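Protein-glutamine gamma-glutamyltransferase (PDB 6G49) displays transglutaminase activity in vitro, joining protein glutamine and lysine side chains, and is critical for the viability of Pseudomonas aeruginosa, perhaps through a cell-wall function. Local coordinates at residues S117-F122 with H141-Q146; Y72-T77 with A123-Q128. One frame throughout, in Å; residues are numbered along the deposited sequence. Where two conformers were deposited one is given.

Contact 1 of 2, residues S117-F122 with H141-Q146; sequences SQPWLF and HLQRRQ. With PO4 (phosphate ion), chain F.
Trp120 and Gln143 form an antiparallel, non-hydrogen-bonded pair, their CA atoms 4.9 Å apart. On one side of it Arg144 N donates to Pro119 O at 2.8 Å (169°). On the other, Leu121 N reaches Leu142 O at a longer 3.3 Å. Trp120, in the conformer given, and Gln143 leave the sheet on the same face, side by side. The Gln143 chain bends at chi2 (91°), which sets CD back toward the indole, and OE1 comes to lie at the ring edge. Gln143 OE1 accepts from His141 NE2 at 2.7 Å in its own carbonyl plane, on a lone pair, while His141 ND1 is bonded to Asp139. A water bridges Trp120 NE1 and Gln143 NE2. Pro119 CG lies alongside, 3.4 Å from Gln143 NE2. Strand 142-144 lies between 120-124 and 134-136, antiparallel to both, in a sheet that continues through 72-81 into the transglutaminase-like part. Leu121 and Leu142 share the other face, Leu121 CB lying 4.0 Å from Leu142 CD1, close to Thr134. Arg144 runs extended past Leu121 CD2, and its NH2 donates to phosphate O4 at 2.9 Å; the ion, probably from the crystallisation liquor, also takes a bond from Glu149 N.

Contact 2 of 2, residues Y72-T77 with A123-Q128; sequences YWRALT and ALDVAQ
Arg74 and Ala123 form an antiparallel hydrogen-bonded pair. Ala123 N donates to Arg74 O at 3.1 Å, whereas the return bond from Arg74 N to Ala123 O is weak. The Arg74 side chain leaves on the same face as Ala123 CB and extends until chi3 (-54°) turns NE toward Asp125. In the conformers given, the guanidinium and carboxylate stack with planes 23° apart: Asp125 OD1 lies over one guanidinium face, offset toward the rim, and Asp125 OD2 is 3.3 Å from Arg74 NH2. OD2 stands well out of the guanidinium plane with no N-H aimed at it, so this salt bridge rests on charge alone. Each charge has a second partner, Arg74 NH2 in Glu291 and Asp125 OD2 in Arg164, while Arg74 NE is buried without any partner in the model. Strand 72-81 belongs to the large antiparallel sheet and carries a classic beta bulge at Ala75 and Leu76, both opposite Ala265. Segment 123-128 passes from that sheet at 120-124 to the six-stranded sheet at 127-129, through a cis peptide between Asp125 and Val126. Leu124 lies over one face of the Trp73 indole: its CD2 sits 3.8 Å from the centroid of the six-membered ring and 17° off the normal, a CH-pi contact. Leu124 CG is 3.7 Å from Trp73 CZ3, and Leu124 CD2 also comes within 3.4 Å of Tyr72 O. Trp73 NE1, in the five-membered ring, bonds to Gly269 O, and Phe57 meets the indole edge-to-face. Where the strands part, a water donates to Tyr72 O at 2.6 Å and accepts from Asp125 N at 3.0 Å.

Overall arrangement
Strand 120-124 serves both contacts: it pairs with 142-144 in contact 1 and with 72-81 in contact 2, their centres lying 11 Å apart. Direct packing joins them, since Phe122 CD1 is 3.6 Å from Ala75 CB and Leu142 CD1 is 3.7 Å from Ala123 CB. His141 CD2 likewise approaches Ala75 O at 3.4 Å, at the bulge. Contact 1 lies away from the probable Cys243-His287-Asp303 triad, with the phosphate at its outer end. Contact 2 leads toward it: the Tyr72 side chain is about 3 Å from that of Asp303, to which its OH is hydrogen-bonded, and about 4 Å from that of His287.

Contact 1 of 2, residues S117-F122 with H141-Q146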
loop_
_atom_site.group_PDB
_atom_site.type_symbol
_atom_site.label_atom_id
_atom_site.label_comp_id
_atom_site.label_asym_id
_atom_site.label_seq_id
_atom_site.Cartn_x
_atom_site.Cartn_y
_atom_site.Cartn_z
ATOM N N SER A 117 -3.772 8.350 16.721
ATOM C CA SER A 117 -4.958 7.738 17.291
ATOM C C SER A 117 -5.279 6.400 16.622
ATOM O O SER A 117 -6.438 5.980 16.597
ATOM C CB SER A 117 -6.132 8.703 17.226
ATOM O OG SER A 117 -5.888 9.829 18.031
ATOM N N GLN A 118 -4.264 5.705 16.098
ATOM C CA GLN A 118 -4.387 4.409 15.513
ATOM C C GLN A 118 -3.260 3.510 16.000
ATOM O O GLN A 118 -2.179 3.982 16.395
ATOM C CB GLN A 118 -4.436 4.448 13.975
ATOM C CG GLN A 118 -5.561 5.270 13.381
ATOM C CD GLN A 118 -6.910 4.603 13.552
ATOM O OE1 GLN A 118 -7.038 3.512 14.102
ATOM N NE2 GLN A 118 -7.917 5.238 12.960
ATOM N N PRO A 119 -3.439 2.186 16.028
ATOM C CA PRO A 119 -2.417 1.287 16.556
ATOM C C PRO A 119 -1.400 0.695 15.580
ATOM O O PRO A 119 -1.132 -0.476 15.656
ATOM C CB PRO A 119 -3.302 0.162 17.118
ATOM C CG PRO A 119 -4.432 0.013 16.136
ATOM C CD PRO A 119 -4.683 1.442 15.685
ATOM N N TRP A 120 -0.968 1.458 14.564
ATOM C CA TRP A 120 -0.076 1.021 13.507
ATOM C C TRP A 120 1.220 1.816 13.605
ATOM O O TRP A 120 1.132 3.058 13.714
ATOM C CB TRP A 120 -0.715 1.218 12.115
ATOM C CG TRP A 120 -2.120 0.689 12.125
ATOM C CD1 TRP A 120 -2.520 -0.525 12.605
ATOM C CD2 TRP A 120 -3.312 1.351 11.654
ATOM N NE1 TRP A 120 -3.880 -0.654 12.480
ATOM C CE2 TRP A 120 -4.399 0.479 11.914
ATOM C CE3 TRP A 120 -3.582 2.579 11.039
ATOM C CZ2 TRP A 120 -5.717 0.808 11.598
ATOM C CZ3 TRP A 120 -4.891 2.930 10.769
ATOM C CH2 TRP A 120 -5.949 2.052 11.043
ATOM N N LEU A 121 2.364 1.137 13.575
ATOM C CA LEU A 121 3.634 1.845 13.438
ATOM C C LEU A 121 4.029 1.796 11.964
ATOM O O LEU A 121 3.867 0.777 11.257
ATOM C CB LEU A 121 4.694 1.176 14.306
ATOM C CG LEU A 121 4.441 1.148 15.815
ATOM C CD1 LEU A 121 5.729 0.829 16.555
ATOM C CD2 LEU A 121 3.797 2.392 16.336
ATOM N N PHE A 122 4.574 2.903 11.494
ATOM C CA PHE A 122 4.977 3.010 10.108
ATOM C C PHE A 122 6.392 2.460 9.927
ATOM O O PHE A 122 7.295 2.780 10.727
ATOM C CB PHE A 122 4.926 4.469 9.672
ATOM C CG PHE A 122 3.671 5.190 10.057
ATOM C CD1 PHE A 122 2.438 4.683 9.690
ATOM C CD2 PHE A 122 3.704 6.314 10.873
ATOM C CE1 PHE A 122 1.283 5.279 10.129
ATOM C CE2 PHE A 122 2.533 6.971 11.188
ATOM C CZ PHE A 122 1.318 6.458 10.806
ATOM N N HIS A 141 2.125 -5.974 8.669
ATOM C CA HIS A 141 2.067 -4.637 9.255
ATOM C C HIS A 141 2.282 -4.765 10.765
ATOM O O HIS A 141 2.032 -5.801 11.348
ATOM C CB HIS A 141 0.733 -3.945 8.918
ATOM C CG HIS A 141 -0.330 -4.084 9.942
ATOM N ND1 HIS A 141 -1.100 -5.213 10.030
ATOM C CD2 HIS A 141 -0.801 -3.246 10.891
ATOM C CE1 HIS A 141 -1.971 -5.070 11.023
ATOM N NE2 HIS A 141 -1.806 -3.876 11.587
ATOM N N LEU A 142 2.733 -3.659 11.351
ATOM C CA LEU A 142 3.046 -3.575 12.771
ATOM C C LEU A 142 1.825 -3.058 13.547
ATOM O O LEU A 142 1.375 -1.955 13.333
ATOM C CB LEU A 142 4.224 -2.585 12.910
ATOM C CG LEU A 142 5.546 -2.991 12.288
ATOM C CD1 LEU A 142 6.482 -1.802 12.307
ATOM C CD2 LEU A 142 6.150 -4.161 13.031
ATOM N N GLN A 143 1.292 -3.894 14.446
ATOM C CA GLN A 143 0.128 -3.577 15.232
ATOM C C GLN A 143 0.604 -3.395 16.681
ATOM O O GLN A 143 1.158 -4.341 17.275
ATOM C CB GLN A 143 -0.933 -4.684 15.146
ATOM C CG GLN A 143 -2.254 -4.332 15.873
ATOM C CD GLN A 143 -3.320 -3.645 15.008
ATOM O OE1 GLN A 143 -3.156 -3.324 13.809
ATOM N NE2 GLN A 143 -4.479 -3.379 15.614
ATOM N N ARG A 144 0.327 -2.232 17.228
ATOM C CA ARG A 144 0.589 -1.881 18.621
ATOM C C ARG A 144 -0.633 -2.262 19.473
ATOM O O ARG A 144 -1.746 -2.292 18.990
ATOM C CB ARG A 144 0.852 -0.388 18.715
ATOM C CG ARG A 144 1.500 0.066 20.013
ATOM C CD ARG A 144 1.911 1.522 19.854
ATOM N NE ARG A 144 2.527 2.086 21.062
ATOM C CZ ARG A 144 1.927 2.918 21.899
ATOM N NH1 ARG A 144 0.668 3.270 21.735
ATOM N NH2 ARG A 144 2.613 3.458 22.888
ATOM N N ARG A 145 -0.398 -2.562 20.761
ATOM C CA ARG A 145 -1.512 -3.011 21.596
ATOM C C ARG A 145 -2.501 -1.859 21.856
ATOM O O ARG A 145 -3.675 -2.126 22.080
ATOM C CB ARG A 145 -1.001 -3.703 22.867
ATOM C CG ARG A 145 -1.360 -5.186 22.949
ATOM C CD ARG A 145 -0.868 -6.079 21.809
ATOM N NE ARG A 145 -1.728 -6.140 20.614
ATOM C CZ ARG A 145 -1.598 -7.012 19.610
ATOM N NH1 ARG A 145 -2.380 -6.925 18.548
ATOM N NH2 ARG A 145 -0.687 -7.969 19.666
ATOM N N GLN A 146 -2.057 -0.603 21.823
ATOM C CA GLN A 146 -2.903 0.534 21.992
ATOM C C GLN A 146 -2.623 1.534 20.889
ATOM O O GLN A 146 -1.482 1.645 20.390
ATOM C CB GLN A 146 -2.602 1.206 23.333
ATOM C CG GLN A 146 -2.990 0.309 24.493
ATOM C CD GLN A 146 -2.872 1.109 25.758
ATOM O OE1 GLN A 146 -1.775 1.479 26.163
ATOM N NE2 GLN A 146 -4.015 1.430 26.340
HETATM P P PO4 F . 0.009 5.763 24.390
HETATM O O1 PO4 F . -1.158 4.783 24.472
HETATM O O2 PO4 F . 0.208 6.363 23.005
HETATM O O3 PO4 F . -0.237 7.006 25.226
HETATM O O4 PO4 F . 1.194 4.964 24.939
HETATM O O HOH W 1 -6.294 -1.910 13.816
HETATM O O HOH W 2 3.135 -1.326 9.689
#

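Contact 2 of 2, residues Y72-T77 with A123-Q128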
loop_
_atom_site.group_PDB
_atom_site.type_symbol
_atom_site.label_atom_id
_atom_site.label_comp_id
_atom_site.label_asym_id
_atom_site.label_seq_id
_atom_site.Cartn_x
_atom_site.Cartn_y
_atom_site.Cartn_z
ATOM N N TYR A 72 8.697 3.333 0.692
ATOM C CA TYR A 72 7.316 2.888 0.911
ATOM C C TYR A 72 7.132 2.504 2.367
ATOM O O TYR A 72 7.513 1.419 2.803
ATOM C CB TYR A 72 6.959 1.719 -0.018
ATOM C CG TYR A 72 6.706 2.171 -1.431
ATOM C CD1 TYR A 72 7.742 2.416 -2.305
ATOM C CD2 TYR A 72 5.415 2.289 -1.927
ATOM C CE1 TYR A 72 7.499 2.843 -3.587
ATOM C CE2 TYR A 72 5.154 2.694 -3.232
ATOM C CZ TYR A 72 6.221 2.961 -4.073
ATOM O OH TYR A 72 5.954 3.327 -5.352
ATOM N N TRP A 73 6.524 3.418 3.110
ATOM C CA TRP A 73 6.251 3.300 4.529
ATOM C C TRP A 73 4.926 2.573 4.761
ATOM O O TRP A 73 3.875 3.224 4.676
ATOM C CB TRP A 73 6.275 4.653 5.243
ATOM C CG TRP A 73 7.466 5.500 4.944
ATOM C CD1 TRP A 73 7.526 6.523 4.058
ATOM C CD2 TRP A 73 8.797 5.368 5.490
ATOM N NE1 TRP A 73 8.803 7.037 4.004
ATOM C CE2 TRP A 73 9.579 6.350 4.878
ATOM C CE3 TRP A 73 9.358 4.506 6.430
ATOM C CZ2 TRP A 73 10.940 6.492 5.172
ATOM C CZ3 TRP A 73 10.699 4.648 6.725
ATOM C CH2 TRP A 73 11.432 5.647 6.114
ATOM N N ARG A 74 4.972 1.258 4.970
ATOM C CA ARG A 74 3.746 0.479 5.216
ATOM C C ARG A 74 3.166 0.878 6.563
ATOM O O ARG A 74 3.877 0.975 7.574
ATOM C CB ARG A 74 3.921 -1.042 5.210
ATOM C CG ARG A 74 2.631 -1.838 5.441
ATOM C CD ARG A 74 2.811 -3.364 5.408
ATOM N NE ARG A 74 3.453 -3.846 4.200
ATOM C CZ ARG A 74 2.995 -4.839 3.446
ATOM N NH1 ARG A 74 1.984 -5.577 3.904
ATOM N NH2 ARG A 74 3.525 -5.057 2.251
ATOM N N ALA A 75 1.836 1.102 6.582
ATOM C CA ALA A 75 1.056 1.246 7.808
ATOM C C ALA A 75 0.182 0.038 8.051
ATOM O O ALA A 75 0.226 -0.575 9.135
ATOM C CB ALA A 75 0.235 2.494 7.787
ATOM N N LEU A 76 -0.657 -0.300 7.056
ATOM C CA LEU A 76 -1.582 -1.432 7.237
ATOM C C LEU A 76 -1.928 -1.969 5.855
ATOM O O LEU A 76 -1.631 -1.363 4.851
ATOM C CB LEU A 76 -2.845 -1.018 7.985
ATOM C CG LEU A 76 -3.841 -0.139 7.248
ATOM C CD1 LEU A 76 -5.230 -0.333 7.869
ATOM C CD2 LEU A 76 -3.432 1.334 7.281
ATOM N N THR A 77 -2.606 -3.126 5.823
ATOM C CA THR A 77 -3.233 -3.639 4.609
ATOM C C THR A 77 -4.731 -3.629 4.789
ATOM O O THR A 77 -5.256 -3.721 5.914
ATOM C CB THR A 77 -2.807 -5.047 4.154
ATOM O OG1 THR A 77 -3.510 -6.052 4.911
ATOM C CG2 THR A 77 -1.312 -5.248 4.203
ATOM N N ALA A 123 6.634 1.687 8.873
ATOM C CA ALA A 123 7.964 1.149 8.642
ATOM C C ALA A 123 8.051 0.588 7.237
ATOM O O ALA A 123 7.049 0.075 6.702
ATOM C CB ALA A 123 8.265 0.042 9.635
ATOM N N LEU A 124 9.265 0.559 6.687
ATOM C CA LEU A 124 9.519 -0.157 5.431
ATOM C C LEU A 124 9.355 -1.660 5.674
ATOM O O LEU A 124 9.760 -2.230 6.685
ATOM C CB LEU A 124 10.948 0.100 4.947
ATOM C CG LEU A 124 11.397 1.547 4.819
ATOM C CD1 LEU A 124 12.872 1.564 4.469
ATOM C CD2 LEU A 124 10.601 2.330 3.755
ATOM N N ASP A 125 8.706 -2.322 4.710
ATOM C CA ASP A 125 8.536 -3.780 4.763
ATOM C C ASP A 125 9.920 -4.435 4.602
ATOM O O ASP A 125 10.800 -3.866 3.988
ATOM C CB ASP A 125 7.563 -4.204 3.642
ATOM C CG ASP A 125 6.832 -5.516 3.833
ATOM O OD1 ASP A 125 6.479 -5.833 4.962
ATOM O OD2 ASP A 125 6.579 -6.190 2.798
ATOM N N VAL A 126 10.156 -5.630 5.222
ATOM C CA VAL A 126 9.457 -6.221 6.324
ATOM C C VAL A 126 10.167 -5.720 7.592
ATOM O O VAL A 126 11.412 -5.838 7.697
ATOM C CB VAL A 126 9.503 -7.753 6.266
ATOM C CG1 VAL A 126 9.013 -8.369 7.555
ATOM C CG2 VAL A 126 8.677 -8.268 5.097
ATOM N N ALA A 127 9.389 -5.229 8.540
ATOM C CA ALA A 127 9.936 -4.516 9.680
ATOM C C ALA A 127 9.949 -5.369 10.942
ATOM O O ALA A 127 9.071 -6.181 11.228
ATOM C CB ALA A 127 9.158 -3.261 9.973
ATOM N N GLN A 128 10.971 -5.060 11.773
ATOM C CA GLN A 128 11.078 -5.450 13.180
ATOM C C GLN A 128 11.382 -4.193 14.017
ATOM O O GLN A 128 12.062 -3.293 13.497
ATOM C CB GLN A 128 12.217 -6.461 13.378
ATOM C CG GLN A 128 12.098 -7.668 12.481
ATOM C CD GLN A 128 11.105 -8.673 12.981
ATOM O OE1 GLN A 128 11.526 -9.668 13.573
ATOM N NE2 GLN A 128 9.801 -8.451 12.712
HETATM O O HOH W 3 7.920 -1.063 2.121
#